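Local coordinates for protein glutathione s-transferase S2 (Nilaparvata lugens, PDB 5H5L) that probably conjugates glutathione to electrophilic substrates as a sigma-class glutathione transferase, and is also named a prostaglandin D synthase, at residues Lys5-Asn10 with Asn32-Glu37. Sequence-based numbering, arbitrary orientation.
With GSH (glutathione), chain E.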
ATOM      1  N   LYS B   5     -11.143 -18.624  -4.150  1.00 17.26           N
ATOM      2  CA  LYS B   5     -10.733 -18.805  -5.536  1.00 15.62           C
ATOM      3  C   LYS B   5      -9.815 -17.654  -5.887  1.00 21.68           C
ATOM      4  O   LYS B   5     -10.256 -16.508  -5.867  1.00 20.71           O
ATOM      5  CB  LYS B   5     -11.959 -18.846  -6.446  1.00 24.39           C
ATOM      6  CG  LYS B   5     -11.676 -18.774  -7.928  1.00 33.64           C
ATOM      7  CD  LYS B   5     -12.983 -18.860  -8.727  1.00 41.09           C
ATOM      8  CE  LYS B   5     -12.746 -18.631 -10.205  1.00 51.32           C
ATOM      9  NZ  LYS B   5     -13.995 -18.882 -11.013  1.00 55.53           N
ATOM     10  N   LEU B   6      -8.548 -17.947  -6.179  1.00 19.99           N
ATOM     11  CA  LEU B   6      -7.561 -16.952  -6.580  1.00 14.02           C
ATOM     12  C   LEU B   6      -7.385 -16.940  -8.086  1.00 22.20           C
ATOM     13  O   LEU B   6      -7.150 -17.989  -8.688  1.00 21.70           O
ATOM     14  CB  LEU B   6      -6.213 -17.237  -5.898  1.00 19.94           C
ATOM     15  CG  LEU B   6      -5.009 -16.403  -6.330  1.00 21.13           C
ATOM     16  CD1 LEU B   6      -5.184 -14.942  -5.856  1.00 19.25           C
ATOM     17  CD2 LEU B   6      -3.674 -16.996  -5.759  1.00 21.73           C
ATOM     18  N   THR B   7      -7.482 -15.755  -8.694  1.00 17.04           N
ATOM     19  CA  THR B   7      -7.161 -15.555 -10.091  1.00 20.69           C
ATOM     20  C   THR B   7      -5.917 -14.706 -10.183  1.00 27.93           C
ATOM     21  O   THR B   7      -5.900 -13.575  -9.693  1.00 20.65           O
ATOM     22  CB  THR B   7      -8.311 -14.876 -10.845  1.00 26.99           C
ATOM     23  OG1 THR B   7      -9.487 -15.671 -10.728  1.00 28.74           O
ATOM     24  CG2 THR B   7      -7.966 -14.667 -12.305  1.00 28.38           C
ATOM     25  N   TYR B   8      -4.905 -15.232 -10.865  1.00 17.42           N
ATOM     26  CA  TYR B   8      -3.697 -14.501 -11.164  1.00 26.96           C
ATOM     27  C   TYR B   8      -3.105 -15.166 -12.402  1.00 27.80           C
ATOM     28  O   TYR B   8      -3.640 -16.148 -12.910  1.00 31.04           O
ATOM     29  CB  TYR B   8      -2.728 -14.498  -9.963  1.00 23.49           C
ATOM     30  CG  TYR B   8      -1.537 -13.606 -10.172  1.00 28.04           C
ATOM     31  CD1 TYR B   8      -1.672 -12.229 -10.139  1.00 23.62           C
ATOM     32  CD2 TYR B   8      -0.274 -14.133 -10.408  1.00 26.66           C
ATOM     33  CE1 TYR B   8      -0.590 -11.405 -10.350  1.00 23.07           C
ATOM     34  CE2 TYR B   8       0.818 -13.302 -10.622  1.00 23.10           C
ATOM     35  CZ  TYR B   8       0.650 -11.948 -10.587  1.00 28.51           C
ATOM     36  OH  TYR B   8       1.713 -11.095 -10.789  1.00 29.23           O
ATOM     37  N   PHE B   9      -2.030 -14.586 -12.906  1.00 28.14           N
ATOM     38  CA  PHE B   9      -1.313 -15.154 -14.025  1.00 31.93           C
ATOM     39  C   PHE B   9      -0.621 -16.458 -13.625  1.00 36.37           C
ATOM     40  O   PHE B   9      -0.533 -16.828 -12.443  1.00 27.49           O
ATOM     41  CB  PHE B   9      -0.293 -14.157 -14.543  1.00 32.26           C
ATOM     42  CG  PHE B   9      -0.894 -12.920 -15.137  1.00 37.24           C
ATOM     43  CD1 PHE B   9      -1.635 -12.981 -16.297  1.00 38.98           C
ATOM     44  CD2 PHE B   9      -0.686 -11.686 -14.550  1.00 40.75           C
ATOM     45  CE1 PHE B   9      -2.174 -11.826 -16.867  1.00 42.12           C
ATOM     46  CE2 PHE B   9      -1.222 -10.527 -15.111  1.00 44.56           C
ATOM     47  CZ  PHE B   9      -1.968 -10.603 -16.266  1.00 39.64           C
ATOM     48  N   ASN B  10      -0.123 -17.168 -14.641  1.00 42.88           N
ATOM     49  CA  ASN B  10       0.589 -18.430 -14.428  1.00 42.13           C
ATOM     50  C   ASN B  10       2.072 -18.147 -14.169  1.00 44.36           C
ATOM     51  O   ASN B  10       2.953 -18.459 -14.967  1.00 41.15           O
ATOM     52  CB  ASN B  10       0.386 -19.367 -15.618  1.00 44.58           C
ATOM     53  CG  ASN B  10       0.350 -20.847 -15.213  1.00 51.69           C
ATOM     54  OD1 ASN B  10       0.972 -21.266 -14.229  1.00 49.84           O
ATOM     55  ND2 ASN B  10      -0.382 -21.644 -15.985  1.00 61.32           N
ATOM     56  N   ASN B  32      -6.727 -20.477  -9.714  1.00 29.69           N
ATOM     57  CA  ASN B  32      -7.102 -20.169 -11.094  1.00 29.79           C
ATOM     58  C   ASN B  32      -6.012 -19.349 -11.779  1.00 34.67           C
ATOM     59  O   ASN B  32      -5.885 -18.144 -11.532  1.00 36.05           O
ATOM     60  CB  ASN B  32      -8.449 -19.438 -11.093  1.00 32.79           C
ATOM     61  CG  ASN B  32      -8.976 -19.183 -12.479  1.00 41.14           C
ATOM     62  OD1 ASN B  32      -8.955 -20.072 -13.333  1.00 43.63           O
ATOM     63  ND2 ASN B  32      -9.441 -17.955 -12.725  1.00 39.56           N
ATOM     64  N   ARG B  33      -5.240 -19.992 -12.674  1.00 31.23           N
ATOM     65  CA  ARG B  33      -4.096 -19.378 -13.347  1.00 31.23           C
ATOM     66  C   ARG B  33      -4.410 -18.996 -14.787  1.00 35.26           C
ATOM     67  O   ARG B  33      -5.045 -19.754 -15.524  1.00 50.16           O
ATOM     68  CB  ARG B  33      -2.878 -20.311 -13.331  1.00 38.37           C
ATOM     69  CG  ARG B  33      -2.374 -20.615 -11.932  1.00 36.20           C
ATOM     70  CD  ARG B  33      -1.234 -21.655 -11.869  1.00 36.67           C
ATOM     71  NE  ARG B  33      -0.600 -21.562 -10.558  1.00 47.08           N
ATOM     72  CZ  ARG B  33       0.625 -21.105 -10.302  1.00 36.87           C
ATOM     73  NH1 ARG B  33       1.466 -20.711 -11.251  1.00 31.36           N
ATOM     74  NH2 ARG B  33       0.999 -21.022  -9.049  1.00 41.91           N
ATOM     75  N   ILE B  34      -3.910 -17.833 -15.195  1.00 34.60           N
ATOM     76  CA  ILE B  34      -4.255 -17.202 -16.460  1.00 39.44           C
ATOM     77  C   ILE B  34      -3.021 -17.136 -17.330  1.00 42.85           C
ATOM     78  O   ILE B  34      -1.964 -16.669 -16.884  1.00 41.07           O
ATOM     79  CB  ILE B  34      -4.803 -15.778 -16.261  1.00 41.04           C
ATOM     80  CG1 ILE B  34      -5.917 -15.779 -15.239  1.00 37.07           C
ATOM     81  CG2 ILE B  34      -5.286 -15.196 -17.588  1.00 42.92           C
ATOM     82  CD1 ILE B  34      -7.089 -16.662 -15.605  1.00 43.75           C
ATOM     83  N   GLU B  35      -3.179 -17.536 -18.590  1.00 46.56           N
ATOM     84  CA  GLU B  35      -2.129 -17.366 -19.577  1.00 43.88           C
ATOM     85  C   GLU B  35      -2.154 -15.957 -20.164  1.00 51.26           C
ATOM     86  O   GLU B  35      -3.213 -15.350 -20.355  1.00 44.21           O
ATOM     87  CB  GLU B  35      -2.271 -18.395 -20.696  1.00 51.12           C
ATOM     88  CG  GLU B  35      -2.143 -19.850 -20.241  1.00 54.84           C
ATOM     89  CD  GLU B  35      -0.804 -20.170 -19.567  1.00 53.59           C
ATOM     90  OE1 GLU B  35       0.263 -19.680 -20.022  1.00 48.74           O
ATOM     91  OE2 GLU B  35      -0.837 -20.912 -18.557  1.00 44.40           O
ATOM     92  N   ARG B  36      -0.954 -15.456 -20.464  1.00 54.75           N
ATOM     93  CA  ARG B  36      -0.781 -14.095 -20.970  1.00 55.80           C
ATOM     94  C   ARG B  36      -1.570 -13.889 -22.251  1.00 58.26           C
ATOM     95  O   ARG B  36      -1.977 -12.766 -22.574  1.00 50.80           O
ATOM     96  CB  ARG B  36       0.706 -13.823 -21.222  1.00 64.49           C
ATOM     97  CG  ARG B  36       1.655 -14.620 -20.292  1.00 79.26           C
ATOM     98  CD  ARG B  36       2.875 -13.836 -19.853  1.00 87.95           C
ATOM     99  NE  ARG B  36       2.492 -12.711 -18.997  1.00 87.59           N
ATOM    100  CZ  ARG B  36       2.811 -11.436 -19.210  1.00 90.34           C
ATOM    101  NH1 ARG B  36       3.563 -11.084 -20.251  1.00 91.46           N
ATOM    102  NH2 ARG B  36       2.387 -10.504 -18.362  1.00 80.42           N
ATOM    103  N   GLU B  37      -1.762 -14.981 -22.991  1.00 62.41           N
ATOM    104  CA  GLU B  37      -2.542 -14.985 -24.226  1.00 64.31           C
ATOM    105  C   GLU B  37      -4.004 -14.639 -23.962  1.00 56.26           C
ATOM    106  O   GLU B  37      -4.632 -13.939 -24.762  1.00 53.50           O
ATOM    107  CB  GLU B  37      -2.419 -16.358 -24.897  1.00 67.44           C
ATOM    108  CG  GLU B  37      -2.159 -17.512 -23.891  1.00 74.20           C
ATOM    109  CD  GLU B  37      -2.041 -18.879 -24.493  1.00 89.22           C
ATOM    110  OE1 GLU B  37      -2.856 -19.233 -25.373  1.00 95.36           O
ATOM    111  OE2 GLU B  37      -1.115 -19.607 -24.060  1.00 93.49           O
TER
HETATM  112  N1  GSH E 301      -1.626  -2.911  -6.032  1.00 21.87           N
HETATM  113  CA1 GSH E 301      -2.023  -4.107  -6.765  1.00 21.45           C
HETATM  114  C1  GSH E 301      -1.787  -5.338  -5.873  1.00 17.77           C
HETATM  115  O11 GSH E 301      -0.862  -5.308  -4.998  1.00 19.57           O
HETATM  116  O12 GSH E 301      -2.492  -6.384  -6.002  1.00 15.85           O
HETATM  117  CB1 GSH E 301      -1.123  -4.265  -8.021  1.00 20.78           C
HETATM  118  CG1 GSH E 301      -1.727  -5.364  -8.881  1.00 23.51           C
HETATM  119  CD1 GSH E 301      -0.948  -5.446 -10.233  1.00 33.39           C
HETATM  120  OE1 GSH E 301      -0.099  -4.668 -10.509  1.00 27.73           O
HETATM  121  N2  GSH E 301      -1.298  -6.523 -11.164  1.00 34.88           N
HETATM  122  CA2 GSH E 301      -0.564  -6.628 -12.420  1.00 37.04           C
HETATM  123  C2  GSH E 301      -1.557  -6.695 -13.565  1.00 30.55           C
HETATM  124  O2  GSH E 301      -2.672  -7.045 -13.364  1.00 29.65           O
HETATM  125  CB2 GSH E 301       0.209  -7.927 -12.383  1.00 35.62           C
HETATM  126  SG2 GSH E 301       1.337  -7.961 -10.995  1.00 37.23           S
HETATM  127  N3  GSH E 301      -1.096  -6.374 -14.906  1.00 40.18           N
HETATM  128  CA3 GSH E 301      -2.021  -6.476 -16.031  1.00 42.21           C
HETATM  129  C3  GSH E 301      -2.511  -5.099 -16.434  1.00 41.30           C
HETATM  130  O31 GSH E 301      -2.171  -4.079 -15.793  1.00 42.63           O
HETATM  131  O32 GSH E 301      -3.256  -5.020 -17.425  1.00 45.76           O
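Asn10 ND2 gives its N-H to Glu35 OE2 at 2.7 Å, while OD1 of the same amide accepts a hydrogen bond from Arg33 NH1 at 3.1 Å. An asparagine suits this place because its one flat group is donor and acceptor at once, linking an acid to a base where two parallel strands end. These strands, 4-9 and 30-34, are the first and last elements of a beta-alpha-beta unit in the thioredoxin-like N-terminal domain, joined through helix 15-25. OD1 lies near the guanidinium plane, yet the Asn10 amide and the Arg33 guanidinium are turned 61° apart; Arg33 NE pairs with Asp31. An alanine in place of Asn10 would probably leave Arg33 NH1 and Glu35 OE2 without the amide that joins them.

Backbone bonds close the ladder: Leu6 O accepts from Asn32 N, Tyr8 N gives to Asn32 O, Ile34 N gives a weak bond to Tyr8 O, and Asn10 N gives to Ile34 O. Thr7 and Asn32 lie side by side on one face, where Asn32 ND2 donates to Thr7 OG1 within its own amide plane, nearly straight (172°). Thr7 CG2, anti to the backbone N, meets Ile34 CG1 at 3.7 Å, so the branched residue serves both a polar and an apolar neighbour. Tyr8 and Arg33 point to the other face; the Tyr8 ring meets glutathione at its edge, and a tyrosine suits this site because its hydroxyl, hydrogen-bonded with Leu14 N, reaches the thiol. Phe9 turns its ring edge to Ile34 O and packs edge-to-face with Trp39, and Tyr8 OH stands 3.2 Å from the glutathione sulphur, SG2.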